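PDB 6CCG: methyl-CpG-binding domain protein 3, which binds DNA through a methyl-CpG-binding domain that recognises methylated CG sites, probably in the service of transcriptional control. Local coordinates for residues Q15-E20 / R53-S58; V22-R25 / G31-D34. One frame throughout, in Å; residues are numbered along the deposited sequence.

Contact 1. Residues Q15-E20 / R53-S58; sequences QGWERE and RYLGGS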
loop_
_atom_site.group_PDB
_atom_site.type_symbol
_atom_site.label_atom_id
_atom_site.label_comp_id
_atom_site.label_asym_id
_atom_site.label_seq_id
_atom_site.Cartn_x
_atom_site.Cartn_y
_atom_site.Cartn_z
ATOM N N GLN A 15 1.087 12.828 -4.360
ATOM C CA GLN A 15 2.540 12.986 -4.582
ATOM C C GLN A 15 3.334 12.559 -3.367
ATOM O O GLN A 15 3.006 12.920 -2.228
ATOM C CB GLN A 15 2.891 14.454 -4.935
ATOM N N GLY A 16 4.348 11.733 -3.611
ATOM C CA GLY A 16 5.247 11.257 -2.571
ATOM C C GLY A 16 4.848 9.988 -1.819
ATOM O O GLY A 16 5.644 9.488 -1.049
ATOM N N TRP A 17 3.619 9.468 -2.022
ATOM C CA TRP A 17 3.211 8.224 -1.354
ATOM C C TRP A 17 3.806 7.043 -2.128
ATOM O O TRP A 17 3.797 7.032 -3.369
ATOM C CB TRP A 17 1.693 8.073 -1.269
ATOM C CG TRP A 17 1.057 8.878 -0.172
ATOM C CD1 TRP A 17 0.768 10.236 -0.203
ATOM C CD2 TRP A 17 0.598 8.402 1.090
ATOM N NE1 TRP A 17 0.159 10.614 0.969
ATOM C CE2 TRP A 17 0.045 9.525 1.785
ATOM C CE3 TRP A 17 0.601 7.147 1.723
ATOM C CZ2 TRP A 17 -0.498 9.418 3.073
ATOM C CZ3 TRP A 17 0.071 7.042 2.984
ATOM C CH2 TRP A 17 -0.486 8.198 3.657
ATOM N N GLU A 18 4.309 6.068 -1.401
ATOM C CA GLU A 18 4.928 4.880 -2.038
ATOM C C GLU A 18 4.237 3.604 -1.633
ATOM O O GLU A 18 3.629 3.540 -0.543
ATOM C CB GLU A 18 6.405 4.839 -1.698
ATOM C CG GLU A 18 7.194 5.907 -2.424
ATOM C CD GLU A 18 8.631 6.013 -1.990
ATOM O OE1 GLU A 18 9.093 5.226 -1.129
ATOM O OE2 GLU A 18 9.303 6.897 -2.526
ATOM N N ARG A 19 4.310 2.588 -2.524
ATOM C CA ARG A 19 3.744 1.251 -2.292
ATOM C C ARG A 19 4.901 0.212 -2.249
ATOM O O ARG A 19 5.840 0.321 -3.001
ATOM C CB ARG A 19 2.773 0.870 -3.431
ATOM C CG ARG A 19 2.168 -0.534 -3.332
ATOM C CD ARG A 19 1.065 -0.780 -4.393
ATOM N NE ARG A 19 0.544 -2.152 -4.291
ATOM C CZ ARG A 19 1.115 -3.225 -4.832
ATOM N NH1 ARG A 19 2.246 -3.127 -5.560
ATOM N NH2 ARG A 19 0.547 -4.420 -4.667
ATOM N N GLU A 20 4.800 -0.755 -1.341
ATOM C CA GLU A 20 5.833 -1.773 -1.157
ATOM C C GLU A 20 5.181 -3.139 -1.076
ATOM O O GLU A 20 4.148 -3.300 -0.418
ATOM C CB GLU A 20 6.646 -1.517 0.120
ATOM C CG GLU A 20 7.678 -2.587 0.471
ATOM C CD GLU A 20 8.364 -2.293 1.781
ATOM O OE1 GLU A 20 7.691 -2.351 2.842
ATOM O OE2 GLU A 20 9.572 -1.999 1.754
ATOM N N ARG A 53 -7.814 6.675 7.430
ATOM C CA ARG A 53 -7.736 7.735 8.492
ATOM C C ARG A 53 -6.807 8.937 8.123
ATOM O O ARG A 53 -6.995 10.031 8.629
ATOM C CB ARG A 53 -7.312 7.095 9.833
ATOM C CG ARG A 53 -8.400 6.191 10.435
ATOM C CD ARG A 53 -8.147 5.896 11.894
ATOM N NE ARG A 53 -7.086 4.926 12.081
ATOM C CZ ARG A 53 -7.235 3.597 11.970
ATOM N NH1 ARG A 53 -6.184 2.794 12.180
ATOM N NH2 ARG A 53 -8.428 3.052 11.645
ATOM N N TYR A 54 -5.831 8.721 7.235
ATOM C CA TYR A 54 -4.928 9.809 6.743
ATOM C C TYR A 54 -5.412 10.451 5.433
ATOM O O TYR A 54 -5.440 11.688 5.315
ATOM C CB TYR A 54 -3.466 9.300 6.625
ATOM C CG TYR A 54 -2.880 9.089 7.982
ATOM C CD1 TYR A 54 -3.316 8.032 8.782
ATOM C CD2 TYR A 54 -1.935 9.992 8.526
ATOM C CE1 TYR A 54 -2.822 7.850 10.087
ATOM C CE2 TYR A 54 -1.436 9.823 9.816
ATOM C CZ TYR A 54 -1.884 8.730 10.593
ATOM O OH TYR A 54 -1.417 8.507 11.883
ATOM N N LEU A 55 -5.830 9.623 4.483
ATOM C CA LEU A 55 -6.185 10.104 3.140
ATOM C C LEU A 55 -7.668 10.188 2.828
ATOM O O LEU A 55 -8.046 10.856 1.852
ATOM C CB LEU A 55 -5.514 9.185 2.104
ATOM C CG LEU A 55 -4.020 9.345 1.949
ATOM C CD1 LEU A 55 -3.523 8.337 0.928
ATOM C CD2 LEU A 55 -3.667 10.786 1.518
ATOM N N GLY A 56 -8.512 9.533 3.644
ATOM C CA GLY A 56 -9.966 9.478 3.423
ATOM C C GLY A 56 -10.614 10.829 3.174
ATOM O O GLY A 56 -11.523 10.932 2.356
ATOM N N GLY A 57 -10.143 11.867 3.878
ATOM C CA GLY A 57 -10.603 13.249 3.646
ATOM C C GLY A 57 -10.028 13.798 2.353
ATOM O O GLY A 57 -10.773 14.091 1.416
ATOM N N SER A 58 -8.689 13.903 2.311
ATOM C CA SER A 58 -7.910 14.340 1.120
ATOM C C SER A 58 -8.429 13.827 -0.230
ATOM O O SER A 58 -8.351 14.544 -1.229
ATOM C CB SER A 58 -6.440 13.875 1.241
ATOM O OG SER A 58 -5.814 14.385 2.399
#
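Trp17 and Leu55 meet because both side chains leave their backbones in the same way: in Trp17 CG stands opposite the carbonyl carbon (chi1 -79°), and in Leu55 a first torsion of -73° does likewise, so that the indole and the isobutyl group reach for each other from opposite directions across two CA atoms 10.6 Å apart. The leucine then lays its branched end over one face of the indole. CD1 of Leu55 sits 3.9 Å from the centroid of the six-membered ring of Trp17, 12° off the ring normal, a clear CH-pi contact. CG of Leu55 comes closer to a single atom, 3.7 Å from CZ2 of Trp17, while CD2 of Leu55 reaches along the same ring system to lie 3.9 Å from NE1 of Trp17. Leucine suits the place since its two methyls spread over one face of the fused rings, CD1 above the six-membered ring and CD2 toward the pyrrole nitrogen. Tyr54 adds less: its CB touches the ring edge, 4.3 Å from CH2 of Trp17, and its phenol leads away to meet Phe45 edge-to-face. Phe45 also packs against Trp17, with the ring planes inclined to each other, and the loop residues Ser39 and Pro40 touch the indole too, while Leu13 lies against Leu55. Tryptophan is thus the broad, flat piece on which several parts of a small domain converge. With the indole of Trp17 cut back to an alanine, the methyls of Leu55 would probably lose the face they lie on, and a gap is likely to open between sheet and helix. The contact joins the residue just ahead of strand 18-23 to the C-terminal part of helix 48-55, the sheet-to-helix packing of the alpha/beta fold of methyl-CpG-binding domains.

Contact 2. Residues V22-R25 / G31-D34; sequences VPRR and GHRD. With nucleotides of chain C.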
loop_
_atom_site.group_PDB
_atom_site.type_symbol
_atom_site.label_atom_id
_atom_site.label_comp_id
_atom_site.label_asym_id
_atom_site.label_seq_id
_atom_site.Cartn_x
_atom_site.Cartn_y
_atom_site.Cartn_z
ATOM N N VAL A 22 6.344 -7.051 -0.040
ATOM C CA VAL A 22 7.384 -7.784 0.667
ATOM C C VAL A 22 6.949 -9.260 0.708
ATOM O O VAL A 22 6.124 -9.621 1.525
ATOM C CB VAL A 22 7.572 -7.289 2.116
ATOM C CG1 VAL A 22 8.697 -8.072 2.814
ATOM C CG2 VAL A 22 7.852 -5.783 2.154
ATOM N N PRO A 23 7.501 -10.108 -0.194
ATOM C CA PRO A 23 7.142 -11.510 -0.091
ATOM C C PRO A 23 7.692 -12.117 1.204
ATOM O O PRO A 23 8.840 -11.847 1.592
ATOM C CB PRO A 23 7.814 -12.164 -1.318
ATOM C CG PRO A 23 8.901 -11.234 -1.723
ATOM C CD PRO A 23 8.620 -9.873 -1.126
ATOM N N ARG A 24 6.879 -12.932 1.845
ATOM C CA ARG A 24 7.308 -13.693 3.035
ATOM C C ARG A 24 8.285 -14.793 2.646
ATOM O O ARG A 24 8.051 -15.506 1.671
ATOM C CB ARG A 24 6.094 -14.281 3.744
ATOM C CG ARG A 24 5.178 -13.199 4.296
ATOM C CD ARG A 24 3.991 -13.802 4.960
ATOM N NE ARG A 24 3.051 -12.773 5.396
ATOM C CZ ARG A 24 2.121 -12.933 6.344
ATOM N NH1 ARG A 24 1.979 -14.096 7.011
ATOM N NH2 ARG A 24 1.331 -11.930 6.642
ATOM N N ARG A 25 9.365 -14.927 3.435
ATOM C CA ARG A 25 10.493 -15.850 3.145
ATOM C C ARG A 25 10.319 -17.253 3.718
ATOM O O ARG A 25 10.921 -18.184 3.207
ATOM C CB ARG A 25 11.813 -15.300 3.739
ATOM C CG ARG A 25 12.268 -13.957 3.215
ATOM C CD ARG A 25 12.859 -14.080 1.825
ATOM N NE ARG A 25 12.858 -12.782 1.135
ATOM C CZ ARG A 25 13.098 -12.606 -0.174
ATOM N NH1 ARG A 25 13.373 -13.651 -0.977
ATOM N NH2 ARG A 25 13.068 -11.369 -0.686
ATOM N N GLY A 31 5.977 -17.012 0.526
ATOM C CA GLY A 31 5.466 -16.651 -0.829
ATOM C C GLY A 31 4.351 -15.598 -0.849
ATOM O O GLY A 31 4.235 -14.863 -1.822
ATOM N N HIS A 32 3.508 -15.555 0.188
ATOM C CA HIS A 32 2.506 -14.468 0.354
ATOM C C HIS A 32 3.176 -13.103 0.328
ATOM O O HIS A 32 4.216 -12.892 0.956
ATOM C CB HIS A 32 1.733 -14.624 1.672
ATOM C CG HIS A 32 0.702 -13.537 1.896
ATOM N ND1 HIS A 32 -0.460 -13.454 1.158
ATOM C CD2 HIS A 32 0.682 -12.475 2.754
ATOM C CE1 HIS A 32 -1.160 -12.393 1.550
ATOM N NE2 HIS A 32 -0.494 -11.790 2.527
ATOM N N ARG A 33 2.563 -12.169 -0.381
ATOM C CA ARG A 33 3.110 -10.843 -0.547
ATOM C C ARG A 33 2.317 -9.927 0.360
ATOM O O ARG A 33 1.160 -9.724 0.127
ATOM C CB ARG A 33 3.000 -10.400 -2.027
ATOM C CG ARG A 33 3.499 -11.459 -3.018
ATOM C CD ARG A 33 3.508 -10.963 -4.466
ATOM N NE ARG A 33 4.520 -9.925 -4.637
ATOM C CZ ARG A 33 5.846 -10.128 -4.714
ATOM N NH1 ARG A 33 6.361 -11.350 -4.668
ATOM N NH2 ARG A 33 6.673 -9.068 -4.844
ATOM N N ASP A 34 2.947 -9.432 1.410
ATOM C CA ASP A 34 2.386 -8.318 2.199
ATOM C C ASP A 34 2.600 -7.035 1.413
ATOM O O ASP A 34 3.670 -6.835 0.793
ATOM C CB ASP A 34 3.073 -8.202 3.562
ATOM C CG ASP A 34 2.842 -9.413 4.412
ATOM O OD1 ASP A 34 1.703 -9.600 4.913
ATOM O OD2 ASP A 34 3.803 -10.213 4.545
ATOM N N1 5CM C 6 3.915 -13.017 10.522
ATOM C C2 5CM C 6 2.948 -12.562 11.479
ATOM N N3 5CM C 6 2.321 -11.358 11.321
ATOM C C4 5CM C 6 2.597 -10.557 10.257
ATOM C C5 5CM C 6 3.593 -11.003 9.255
ATOM C C5A 5CM C 6 3.985 -10.192 8.034
ATOM C C6 5CM C 6 4.212 -12.235 9.435
ATOM O O2 5CM C 6 2.609 -13.215 12.483
ATOM N N4 5CM C 6 1.945 -9.378 10.170
ATOM C "C1'" 5CM C 6 4.579 -14.313 10.701
ATOM C "C2'" 5CM C 6 3.808 -15.401 9.992
ATOM C "C3'" 5CM C 6 4.811 -16.337 9.415
ATOM C "C4'" 5CM C 6 6.104 -15.784 9.970
ATOM O "O4'" 5CM C 6 5.885 -14.381 10.146
ATOM O "O3'" 5CM C 6 4.700 -17.641 9.953
ATOM C "C5'" 5CM C 6 7.279 -16.065 9.102
ATOM O "O5'" 5CM C 6 7.352 -15.075 8.100
ATOM P P 5CM C 6 8.845 -14.668 7.845
ATOM O OP1 5CM C 6 9.642 -15.840 8.278
ATOM O OP2 5CM C 6 9.013 -14.069 6.453
ATOM P P DG C 7 3.490 -18.619 9.590
ATOM O OP1 DG C 7 3.992 -20.016 9.847
ATOM O OP2 DG C 7 2.950 -18.292 8.249
ATOM O "O5'" DG C 7 2.427 -18.329 10.742
ATOM C "C5'" DG C 7 2.766 -18.513 12.135
ATOM C "C4'" DG C 7 1.595 -18.149 13.018
ATOM O "O4'" DG C 7 1.238 -16.749 12.806
ATOM C "C3'" DG C 7 0.322 -18.943 12.749
ATOM O "O3'" DG C 7 -0.346 -19.196 14.000
ATOM C "C2'" DG C 7 -0.462 -18.031 11.820
ATOM C "C1'" DG C 7 -0.091 -16.638 12.312
ATOM N N9 DG C 7 -0.080 -15.580 11.295
ATOM C C8 DG C 7 0.619 -15.618 10.115
ATOM N N7 DG C 7 0.539 -14.506 9.435
ATOM C C5 DG C 7 -0.251 -13.681 10.215
ATOM C C6 DG C 7 -0.736 -12.379 9.957
ATOM O O6 DG C 7 -0.504 -11.655 8.982
ATOM N N1 DG C 7 -1.543 -11.916 10.996
ATOM C C2 DG C 7 -1.856 -12.635 12.130
ATOM N N2 DG C 7 -2.659 -12.025 13.021
ATOM N N3 DG C 7 -1.437 -13.871 12.360
ATOM C C4 DG C 7 -0.633 -14.323 11.377
HETATM O O HOH W 1 6.191 -9.579 4.299
#
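Arg24 and Asp34 are locked side-on: NE of Arg24 gives its hydrogen to OD2 of Asp34 at 2.8 Å and NH2 to OD1 at 2.9 Å, both oxygens being met on their syn sides with the two planar groups only 25° apart. Of the three guanidinium hydrogens left, two go to DNA and one to Ser29: NH1 of Arg24 donates to N7 of DG7 of chain C at 2.8 Å and to OG of Ser29, and NH2 of Arg24 to O6 of DG7 at 3.0 Å. This two-pronged reading of guanine, with the methyl carbon C5A of 5CM6 of chain C over one guanidinium face and His32 CD2 over the other, is the 5-methylcytosine-Arg-guanine arrangement by which methyl-CpG-binding domains read the major groove. Arginine fits because it offers enough N-H groups for base and carboxylate together, and the aspartate fixes its rotation. The backbone is satisfied as well: Val22 and Asp34 form an antiparallel hydrogen-bonded pair, Arg24 N is taken by His32 O, and Gly31 N bonds Arg24 O almost straight (179°). A water donates to Val22 O; its very short approach to OD2 of Asp34 is doubtful. Arg25 N reaches phosphate oxygen OP2 of 5CM6 of chain C at 3.2 Å.

Strand 18-23 runs through both contacts: its beginning adjoins the Trp17 packing of contact 1, and the arginine of contact 2 follows directly after its far end, the centres lying 22 Å apart on opposite sides of the chain's centre. Contact 2 is nested within the chain loop that contact 1 closes, and its hairpin partner, strand 33-38, belongs to the same antiparallel sheet. The division of labour is plain. Contact 2 holds the methylated CG step directly, whereas contact 1, whose nearest atom is about 5 Å from the bound nucleic acid, is an apolar join between sheet and helix. Segments 15-20 and 22-25, which share strand 18-23, adjoin in sequence, but the contacts do not otherwise touch.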